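Local coordinates for protein methionine gamma-lyase (PDB 1E5E) that belongs to the Cys/Met metabolism family of PLP-dependent enzymes and forms a tetramer of identical chains, at residues A116-E119 and H120-K124; Y210-H214 and T215-A219; L257-L260 and N261-M264; M352-A355 and V356-K359. One frame throughout, in Å; residues are numbered along the deposited sequence.

Interaction 1 of 4, residues A116-E119 and H120-K124; sequences ALFE and HALTK
A116 and H120 are joined one turn apart in helix 112-124, the crossover helix of a beta-alpha-beta unit whose strands are 103-107 and 128-132. The backbone bonds come first: H120 N reaches A116 O at 2.9 Å, but the next step widens. L117 O accepts a well-aligned bond from L122 N, five residues on, at 3.0 Å and 165°, while A121 N, in the usual i+4 place, gives it a weak one. That is the mark of a pi-type turn. The second kind of bond runs from a side chain to the backbone. T123 turns OG1 back between its own N and carbonyl carbon (chi1 58°), and the hydroxyl donates to E119 O at 2.6 Å, coming in above the carbonyl plane. Between neighbours E119 and H120 the contact is CH-pi: E119 CG lies over one face of the imidazole, 4.0 Å from its centroid, and the carboxylate continues alongside with its plane 21° from the ring. The apolar pairs lie on the buried flank, where L117 and L122 also press on helix 86-97 and the F118 ring meets Y152 edge-to-face. A116 and L117 pack as well against D239 of the second subunit. L117 CD1 touches A121 CB at 4.0 Å, and F118 and L122 run side by side, pointing the same way, with their CD1 atoms 3.9 Å apart.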
loop_
_atom_site.group_PDB
_atom_site.type_symbol
_atom_site.label_atom_id
_atom_site.label_comp_id
_atom_site.label_asym_id
_atom_site.label_seq_id
_atom_site.Cartn_x
_atom_site.Cartn_y
_atom_site.Cartn_z
ATOM N N ALA A 116 6.134 -32.575 0.493
ATOM C CA ALA A 116 5.878 -32.815 -0.941
ATOM C C ALA A 116 7.000 -32.327 -1.833
ATOM O O ALA A 116 7.463 -32.976 -2.787
ATOM C CB ALA A 116 4.560 -32.161 -1.361
ATOM N N LEU A 117 7.536 -31.143 -1.551
ATOM C CA LEU A 117 8.663 -30.581 -2.298
ATOM C C LEU A 117 9.810 -31.627 -2.339
ATOM O O LEU A 117 10.395 -31.978 -3.366
ATOM C CB LEU A 117 9.187 -29.296 -1.616
ATOM C CG LEU A 117 10.538 -28.754 -2.069
ATOM C CD1 LEU A 117 10.528 -28.301 -3.538
ATOM C CD2 LEU A 117 11.031 -27.591 -1.192
ATOM N N PHE A 118 10.130 -32.108 -1.140
ATOM C CA PHE A 118 11.196 -33.081 -0.925
ATOM C C PHE A 118 10.877 -34.427 -1.584
ATOM O O PHE A 118 11.691 -35.001 -2.324
ATOM C CB PHE A 118 11.501 -33.183 0.568
ATOM C CG PHE A 118 12.195 -32.098 1.352
ATOM C CD1 PHE A 118 12.505 -30.886 0.745
ATOM C CD2 PHE A 118 12.509 -32.222 2.704
ATOM C CE1 PHE A 118 13.141 -29.898 1.458
ATOM C CE2 PHE A 118 13.138 -31.221 3.459
ATOM C CZ PHE A 118 13.440 -30.037 2.792
ATOM N N GLU A 119 9.685 -34.984 -1.391
ATOM C CA GLU A 119 9.357 -36.323 -1.833
ATOM C C GLU A 119 9.142 -36.406 -3.342
ATOM O O GLU A 119 9.569 -37.371 -3.939
ATOM C CB GLU A 119 8.114 -36.858 -1.101
ATOM C CG GLU A 119 7.764 -38.287 -1.485
ATOM C CD GLU A 119 6.710 -38.897 -0.588
ATOM O OE1 GLU A 119 5.808 -38.249 -0.032
ATOM O OE2 GLU A 119 6.763 -40.128 -0.390
ATOM N N HIS A 120 8.521 -35.382 -3.920
ATOM C CA HIS A 120 8.217 -35.391 -5.327
ATOM C C HIS A 120 9.058 -34.542 -6.258
ATOM O O HIS A 120 9.531 -35.044 -7.279
ATOM C CB HIS A 120 6.716 -35.065 -5.518
ATOM C CG HIS A 120 5.873 -36.068 -4.777
ATOM N ND1 HIS A 120 5.917 -37.404 -5.136
ATOM C CD2 HIS A 120 5.002 -35.977 -3.752
ATOM C CE1 HIS A 120 5.105 -38.096 -4.360
ATOM N NE2 HIS A 120 4.540 -37.249 -3.513
ATOM N N ALA A 121 9.302 -33.278 -5.951
ATOM C CA ALA A 121 10.093 -32.400 -6.797
ATOM C C ALA A 121 11.579 -32.672 -6.800
ATOM O O ALA A 121 12.225 -32.805 -7.835
ATOM C CB ALA A 121 9.813 -30.928 -6.416
ATOM N N LEU A 122 12.188 -32.733 -5.603
ATOM C CA LEU A 122 13.625 -32.976 -5.503
ATOM C C LEU A 122 13.997 -34.319 -6.156
ATOM O O LEU A 122 15.000 -34.359 -6.864
ATOM C CB LEU A 122 14.156 -32.864 -4.083
ATOM C CG LEU A 122 14.225 -31.638 -3.163
ATOM C CD1 LEU A 122 15.126 -31.880 -1.964
ATOM C CD2 LEU A 122 14.650 -30.387 -3.932
ATOM N N THR A 123 13.196 -35.351 -5.953
ATOM C CA THR A 123 13.465 -36.653 -6.535
ATOM C C THR A 123 13.278 -36.689 -8.044
ATOM O O THR A 123 14.056 -37.402 -8.677
ATOM C CB THR A 123 12.637 -37.757 -5.863
ATOM O OG1 THR A 123 11.250 -37.474 -5.978
ATOM C CG2 THR A 123 12.956 -37.898 -4.365
ATOM N N LYS A 124 12.489 -35.849 -8.707
ATOM C CA LYS A 124 12.436 -35.872 -10.183
ATOM C C LYS A 124 13.630 -35.150 -10.801
ATOM O O LYS A 124 13.847 -35.195 -12.023
ATOM C CB LYS A 124 11.112 -35.318 -10.648
ATOM C CG LYS A 124 10.803 -33.870 -10.316
ATOM C CD LYS A 124 9.603 -33.477 -11.191
ATOM C CE LYS A 124 9.652 -31.953 -11.407
ATOM N NZ LYS A 124 8.515 -31.518 -12.253
#

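Interaction 2 of 4, residues Y210-H214 and T215-A219; sequences YINGH and TDVVA
Between N212 and V217, whose CA atoms stand 7.0 Å apart, the chain turns back on itself through two residues of positive phi, G213 (67°) and T215 (61°). The side chain of N212 reaches across this turn, its CG anti to the backbone N, and crosses that of D216 at about a right angle. N212 ND2 donates to D216 OD1 at 2.8 Å and 158°; the oxygen lies in the amide plane and is met nearly along its own C-O axis. ND2 also donates to a water at 2.9 Å, and V217 N gives the same water a bond of 3.1 Å, tying the two arms together a second time. V217 CB packs on the amide, 3.8 Å from ND2. On the near arm H214 ND1 bonds N212 O at 2.8 Å, with the oxygen in the ring plane. T215 OG1 is hydrogen-bonded to E343, and V218 and A219 touch PPJ as part of its pocket. R255 of the third subunit meets the other two oxygens, hydrogen-bonding N212 OD1 and making a salt bridge to D216 OD2. The amide and carboxylate thus act as one buried unit, whose charge is probably balanced by that arginine across the subunit interface.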
loop_
_atom_site.group_PDB
_atom_site.type_symbol
_atom_site.label_atom_id
_atom_site.label_comp_id
_atom_site.label_asym_id
_atom_site.label_seq_id
_atom_site.Cartn_x
_atom_site.Cartn_y
_atom_site.Cartn_z
ATOM N N TYR A 210 4.520 -15.953 12.669
ATOM C CA TYR A 210 4.742 -15.056 13.783
ATOM C C TYR A 210 5.497 -13.764 13.475
ATOM O O TYR A 210 5.167 -12.723 14.012
ATOM C CB TYR A 210 5.549 -15.783 14.890
ATOM C CG TYR A 210 4.705 -16.840 15.578
ATOM C CD1 TYR A 210 3.761 -16.518 16.530
ATOM C CD2 TYR A 210 4.842 -18.175 15.244
ATOM C CE1 TYR A 210 2.992 -17.500 17.133
ATOM C CE2 TYR A 210 4.083 -19.178 15.836
ATOM C CZ TYR A 210 3.151 -18.829 16.793
ATOM O OH TYR A 210 2.387 -19.825 17.385
ATOM N N ILE A 211 6.558 -13.806 12.681
ATOM C CA ILE A 211 7.419 -12.670 12.412
ATOM C C ILE A 211 6.591 -11.477 11.877
ATOM O O ILE A 211 6.567 -10.430 12.534
ATOM C CB ILE A 211 8.618 -13.051 11.521
ATOM C CG1 ILE A 211 9.596 -13.986 12.285
ATOM C CG2 ILE A 211 9.365 -11.782 11.086
ATOM C CD1 ILE A 211 10.658 -14.676 11.447
ATOM N N ASN A 212 5.827 -11.636 10.825
ATOM C CA ASN A 212 4.901 -10.621 10.356
ATOM C C ASN A 212 3.794 -10.508 11.398
ATOM O O ASN A 212 3.496 -9.394 11.812
ATOM C CB ASN A 212 4.314 -10.953 9.000
ATOM C CG ASN A 212 3.353 -9.841 8.573
ATOM O OD1 ASN A 212 3.843 -8.706 8.498
ATOM N ND2 ASN A 212 2.085 -10.205 8.397
ATOM N N GLY A 213 3.247 -11.641 11.811
ATOM C CA GLY A 213 2.267 -11.759 12.859
ATOM C C GLY A 213 0.878 -11.191 12.689
ATOM O O GLY A 213 0.100 -11.150 13.652
ATOM N N HIS A 214 0.538 -10.704 11.488
ATOM C CA HIS A 214 -0.759 -10.059 11.298
ATOM C C HIS A 214 -1.552 -10.673 10.171
ATOM O O HIS A 214 -2.504 -10.047 9.707
ATOM C CB HIS A 214 -0.603 -8.539 11.020
ATOM C CG HIS A 214 -0.116 -7.807 12.237
ATOM N ND1 HIS A 214 1.222 -7.981 12.640
ATOM C CD2 HIS A 214 -0.722 -7.034 13.153
ATOM C CE1 HIS A 214 1.402 -7.277 13.764
ATOM N NE2 HIS A 214 0.276 -6.645 14.079
ATOM N N THR A 215 -1.189 -11.858 9.698
ATOM C CA THR A 215 -2.014 -12.647 8.794
ATOM C C THR A 215 -2.313 -11.990 7.480
ATOM O O THR A 215 -3.342 -12.238 6.838
ATOM C CB THR A 215 -3.368 -12.942 9.532
ATOM O OG1 THR A 215 -3.024 -13.233 10.896
ATOM C CG2 THR A 215 -4.040 -14.156 8.923
ATOM N N ASP A 216 -1.443 -11.096 7.024
ATOM C CA ASP A 216 -1.752 -10.359 5.804
ATOM C C ASP A 216 -0.614 -10.368 4.813
ATOM O O ASP A 216 -0.709 -9.683 3.760
ATOM C CB ASP A 216 -2.181 -8.921 6.158
ATOM C CG ASP A 216 -1.167 -8.180 7.003
ATOM O OD1 ASP A 216 -0.037 -8.714 7.242
ATOM O OD2 ASP A 216 -1.515 -7.071 7.476
ATOM N N VAL A 217 0.471 -11.085 5.107
ATOM C CA VAL A 217 1.606 -11.132 4.206
ATOM C C VAL A 217 2.093 -12.564 4.021
ATOM O O VAL A 217 2.246 -13.259 5.025
ATOM C CB VAL A 217 2.790 -10.280 4.706
ATOM C CG1 VAL A 217 4.096 -10.575 3.934
ATOM C CG2 VAL A 217 2.457 -8.804 4.496
ATOM N N VAL A 218 2.436 -12.945 2.802
ATOM C CA VAL A 218 3.051 -14.255 2.568
ATOM C C VAL A 218 4.513 -13.952 2.243
ATOM O O VAL A 218 4.730 -13.174 1.327
ATOM C CB VAL A 218 2.428 -15.090 1.435
ATOM C CG1 VAL A 218 3.249 -16.366 1.225
ATOM C CG2 VAL A 218 0.998 -15.433 1.864
ATOM N N ALA A 219 5.450 -14.506 2.998
ATOM C CA ALA A 219 6.846 -14.223 2.795
ATOM C C ALA A 219 7.695 -15.230 3.554
ATOM O O ALA A 219 7.211 -15.947 4.434
ATOM C CB ALA A 219 7.141 -12.828 3.386
HETATM O O HOH W 1 1.274 -12.834 7.484
#

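Interaction 3 of 4, residues L257-L260 and N261-M264; sequences LSTL and NIRM
T259 and R263 make the tight side of this helix start. R263 N bonds T259 O at 2.9 Å, and the arginine side chain, bent at chi3 (-70°), curls back so that NE reaches T259 OG1, also at 2.9 Å, with the hydroxyl oxygen at the edge of the guanidinium, in its plane. L260 CA lies off-centre over one face, 3.4 Å above the plane near NH2. The remaining guanidinium nitrogens look outside the two segments, NH1 bonding Y210 O and NH2 bonding G256 O. L260 and M264 lie side by side, with L260 CD1 3.6 Å from M264 CG and a 2.9 Å bond from M264 N to L260 O. The flank of S258 and I262 is looser, partly exposed and partly covered by H214 and I378 of the third subunit. There I262 CG1 rests 3.9 Å from T259 CB, and a water donates to S258 O while taking a weak bond from I262 N. T259 sits at the N-cap position without a capping bond; its OG1 bonds G256 O instead. The whole is a tight helix-to-helix connection: a type I beta turn, L257 to L260, leading from helix 247-257 into helix 260-279.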
loop_
_atom_site.group_PDB
_atom_site.type_symbol
_atom_site.label_atom_id
_atom_site.label_comp_id
_atom_site.label_asym_id
_atom_site.label_seq_id
_atom_site.Cartn_x
_atom_site.Cartn_y
_atom_site.Cartn_z
ATOM N N LEU A 257 7.186 -6.954 12.803
ATOM C CA LEU A 257 8.321 -7.360 13.591
ATOM C C LEU A 257 8.535 -6.511 14.827
ATOM O O LEU A 257 9.058 -6.952 15.870
ATOM C CB LEU A 257 9.613 -7.276 12.731
ATOM C CG LEU A 257 10.924 -7.637 13.448
ATOM C CD1 LEU A 257 10.913 -9.080 14.004
ATOM C CD2 LEU A 257 12.126 -7.517 12.525
ATOM N N SER A 258 8.165 -5.218 14.755
ATOM C CA SER A 258 8.372 -4.349 15.888
ATOM C C SER A 258 7.559 -4.798 17.089
ATOM O O SER A 258 8.007 -4.515 18.222
ATOM C CB SER A 258 8.163 -2.876 15.496
ATOM O OG SER A 258 6.804 -2.669 15.190
ATOM N N THR A 259 6.459 -5.557 16.941
ATOM C CA THR A 259 5.767 -6.043 18.144
ATOM C C THR A 259 6.031 -7.535 18.380
ATOM O O THR A 259 5.320 -8.159 19.179
ATOM C CB THR A 259 4.242 -5.877 18.030
ATOM O OG1 THR A 259 3.796 -6.435 16.767
ATOM C CG2 THR A 259 3.842 -4.411 18.157
ATOM N N LEU A 260 6.977 -8.134 17.664
ATOM C CA LEU A 260 7.230 -9.568 17.776
ATOM C C LEU A 260 7.485 -9.998 19.228
ATOM O O LEU A 260 7.019 -11.019 19.729
ATOM C CB LEU A 260 8.435 -9.997 16.897
ATOM C CG LEU A 260 8.811 -11.485 16.964
ATOM C CD1 LEU A 260 7.666 -12.397 16.529
ATOM C CD2 LEU A 260 10.013 -11.830 16.057
ATOM N N ASN A 261 8.340 -9.230 19.928
ATOM C CA ASN A 261 8.627 -9.629 21.304
ATOM C C ASN A 261 7.394 -9.631 22.204
ATOM O O ASN A 261 7.215 -10.598 22.950
ATOM C CB ASN A 261 9.694 -8.706 21.892
ATOM C CG ASN A 261 9.958 -8.994 23.368
ATOM O OD1 ASN A 261 10.583 -9.992 23.689
ATOM N ND2 ASN A 261 9.518 -8.081 24.229
ATOM N N ILE A 262 6.570 -8.559 22.154
ATOM C CA ILE A 262 5.409 -8.526 23.045
ATOM C C ILE A 262 4.309 -9.471 22.605
ATOM O O ILE A 262 3.556 -9.905 23.466
ATOM C CB ILE A 262 4.824 -7.105 23.255
ATOM C CG1 ILE A 262 4.444 -6.477 21.908
ATOM C CG2 ILE A 262 5.843 -6.249 23.997
ATOM C CD1 ILE A 262 3.681 -5.166 22.060
ATOM N N ARG A 263 4.200 -9.795 21.351
ATOM C CA ARG A 263 3.232 -10.755 20.832
ATOM C C ARG A 263 3.623 -12.195 21.211
ATOM O O ARG A 263 2.817 -12.970 21.762
ATOM C CB ARG A 263 3.177 -10.677 19.283
ATOM C CG ARG A 263 2.398 -9.489 18.765
ATOM C CD ARG A 263 2.175 -9.490 17.259
ATOM N NE ARG A 263 3.362 -9.263 16.435
ATOM C CZ ARG A 263 4.070 -10.221 15.857
ATOM N NH1 ARG A 263 3.729 -11.508 16.016
ATOM N NH2 ARG A 263 5.101 -9.884 15.085
ATOM N N MET A 264 4.884 -12.548 21.035
ATOM C CA MET A 264 5.335 -13.902 21.384
ATOM C C MET A 264 5.126 -14.172 22.889
ATOM O O MET A 264 4.723 -15.276 23.249
ATOM C CB MET A 264 6.793 -14.219 21.044
ATOM C CG MET A 264 7.123 -14.249 19.560
ATOM S SD MET A 264 5.956 -15.222 18.573
ATOM C CE MET A 264 6.182 -16.888 19.164
HETATM O O HOH W 2 8.153 -6.150 20.507
#

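Interaction 4 of 4, residues M352-A355 and V356-K359; sequences MTHA and VVPK. With PPJ (N-(hydroxy{3-hydroxy-2-methyl-5-[(phosphonooxy)methyl]pyridin-4-yl}methyl)norvaline), chain C.
H354 and V357 close the second of two consecutive type I beta turns, M352 to A355 and H354 to V357, in the loop between strand 345-347 and helix 359-364 of this PLP-dependent enzyme. V357 N bonds H354 O at 3.0 Å and 154°, approaching from well above the carbonyl plane. The two side chains meet more lightly: V357 CG2 comes 4.4 Å from H354 CD2, obliquely to the ring, while V357 CB packs on H354 O at 3.5 Å. The first turn is closed by A355 N on M352 O, 3.2 Å away. A water spans the two turns, donating to M352 O at 2.9 Å and accepting a weak bond from V356 N.

The next shell fixes the ends of the side chains. H354 ND1 and T353 OG1 are hydrogen-bonded, while the other ring nitrogen, NE2, bonds L110 O, so the imidazole is held at both nitrogens and its rotation is set. T353 OG1 is also bonded by Q347 NE2. Beyond V357 the chain passes through P358, at the N-cap position of helix 359-364, and V357 itself packs on H115 of helix 112-124.

T353 belongs to the PPJ pocket, and these bonds are consistent with a fixed position there. With OG1 turned between N and the carbonyl carbon (chi1 54°) and occupied by its polar partners, the methyl is the branch that faces the ligand carboxylate: T353 CG2 lies 3.5 Å from OXT and 3.6 Å from O of PPJ.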
loop_
_atom_site.group_PDB
_atom_site.type_symbol
_atom_site.label_atom_id
_atom_site.label_comp_id
_atom_site.label_asym_id
_atom_site.label_seq_id
_atom_site.Cartn_x
_atom_site.Cartn_y
_atom_site.Cartn_z
ATOM N N MET A 352 -6.430 -30.996 5.914
ATOM C CA MET A 352 -6.118 -29.634 5.486
ATOM C C MET A 352 -4.651 -29.426 5.195
ATOM O O MET A 352 -4.184 -29.842 4.111
ATOM C CB MET A 352 -6.621 -28.606 6.533
ATOM C CG MET A 352 -8.150 -28.718 6.678
ATOM S SD MET A 352 -8.767 -27.594 7.933
ATOM C CE MET A 352 -10.467 -28.121 8.044
ATOM N N THR A 353 -3.811 -28.938 6.120
ATOM C CA THR A 353 -2.411 -28.691 5.810
ATOM C C THR A 353 -1.618 -29.922 5.392
ATOM O O THR A 353 -0.605 -29.834 4.698
ATOM C CB THR A 353 -1.637 -28.073 7.009
ATOM O OG1 THR A 353 -1.799 -28.900 8.200
ATOM C CG2 THR A 353 -2.137 -26.658 7.255
ATOM N N HIS A 354 -2.011 -31.115 5.852
ATOM C CA HIS A 354 -1.212 -32.306 5.541
ATOM C C HIS A 354 -1.961 -33.315 4.716
ATOM O O HIS A 354 -1.476 -34.439 4.519
ATOM C CB HIS A 354 -0.698 -32.942 6.847
ATOM C CG HIS A 354 0.405 -32.133 7.476
ATOM N ND1 HIS A 354 0.157 -30.999 8.212
ATOM C CD2 HIS A 354 1.755 -32.325 7.493
ATOM C CE1 HIS A 354 1.318 -30.517 8.652
ATOM N NE2 HIS A 354 2.313 -31.311 8.237
ATOM N N ALA A 355 -3.081 -32.885 4.121
ATOM C CA ALA A 355 -3.849 -33.759 3.249
ATOM C C ALA A 355 -3.031 -34.152 2.018
ATOM O O ALA A 355 -3.274 -35.240 1.475
ATOM C CB ALA A 355 -5.137 -33.126 2.761
ATOM N N VAL A 356 -2.052 -33.331 1.639
ATOM C CA VAL A 356 -1.219 -33.632 0.480
ATOM C C VAL A 356 -0.258 -34.776 0.755
ATOM O O VAL A 356 0.246 -35.405 -0.188
ATOM C CB VAL A 356 -0.505 -32.333 -0.002
ATOM C CG1 VAL A 356 0.556 -31.832 0.966
ATOM C CG2 VAL A 356 0.114 -32.510 -1.385
ATOM N N VAL A 357 0.004 -35.109 2.018
ATOM C CA VAL A 357 0.922 -36.201 2.349
ATOM C C VAL A 357 0.161 -37.519 2.409
ATOM O O VAL A 357 -0.877 -37.578 3.063
ATOM C CB VAL A 357 1.590 -35.939 3.703
ATOM C CG1 VAL A 357 2.591 -37.055 3.980
ATOM C CG2 VAL A 357 2.272 -34.575 3.728
ATOM N N PRO A 358 0.610 -38.550 1.703
ATOM C CA PRO A 358 -0.020 -39.865 1.757
ATOM C C PRO A 358 -0.260 -40.190 3.229
ATOM O O PRO A 358 0.519 -39.941 4.177
ATOM C CB PRO A 358 0.983 -40.776 1.058
ATOM C CG PRO A 358 1.697 -39.833 0.126
ATOM C CD PRO A 358 1.934 -38.611 1.039
ATOM N N LYS A 359 -1.448 -40.727 3.479
ATOM C CA LYS A 359 -1.954 -41.130 4.777
ATOM C C LYS A 359 -0.961 -41.942 5.592
ATOM O O LYS A 359 -0.690 -41.615 6.755
ATOM C CB LYS A 359 -3.275 -41.911 4.558
ATOM C CG LYS A 359 -4.014 -42.101 5.895
ATOM C CD LYS A 359 -5.398 -42.710 5.679
ATOM C CE LYS A 359 -6.234 -42.525 6.949
ATOM N NZ LYS A 359 -7.628 -43.028 6.744
HETATM N N1 PPJ C . 7.485 -23.788 7.020
HETATM C C2 PPJ C . 6.581 -24.008 7.998
HETATM C C6 PPJ C . 7.084 -23.454 5.761
HETATM C C2A PPJ C . 6.814 -24.750 9.168
HETATM C C3 PPJ C . 5.244 -23.690 7.683
HETATM O O3 PPJ C . 4.372 -24.039 8.591
HETATM C C4 PPJ C . 4.855 -23.144 6.456
HETATM C C4A PPJ C . 3.471 -22.870 6.245
HETATM C C5 PPJ C . 5.779 -23.071 5.414
HETATM N N PPJ C . 2.477 -23.506 6.893
HETATM C C5A PPJ C . 5.554 -22.381 4.178
HETATM O OP4 PPJ C . 5.572 -21.107 4.394
HETATM P P PPJ C . 4.675 -20.292 3.360
HETATM O OP1 PPJ C . 4.922 -18.762 3.734
HETATM O OP2 PPJ C . 3.183 -20.708 3.542
HETATM O OP3 PPJ C . 5.119 -20.556 1.855
HETATM C CA PPJ C . 1.153 -23.201 6.778
HETATM C CB PPJ C . 0.521 -22.958 5.472
HETATM C C PPJ C . 0.314 -23.989 7.623
HETATM C CG PPJ C . 0.337 -24.033 4.464
HETATM C CD PPJ C . -1.047 -24.480 4.504
HETATM O O PPJ C . 0.872 -24.915 8.317
HETATM O OXT PPJ C . -0.826 -23.531 8.066
HETATM O O HOH W 3 -2.575 -30.426 1.757
#

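In the fold
The four contacts fall into two touching pairs. Interactions 2 and 3 meet directly: R263 and M264 bring helix 260-279 against Y210, M264 SD touching Y210 CD1, so loop 210-219 and that helix are locked together beside the third subunit. Interactions 1 and 4 meet more lightly, where E119 packs on P358; interactions 1 and 3 lie on opposite sides of the chain's centre, about 35 Å apart between centres. All four are largely buried, though interactions 1 and 4 have exposed residues in H120 and V356. Their chemistry differs accordingly: mainly backbone and apolar in interaction 1, amide, carboxylate and water in 2, guanidinium and hydroxyl in 3, turn bonds in 4. Interactions 2 and 4 supply pocket residues.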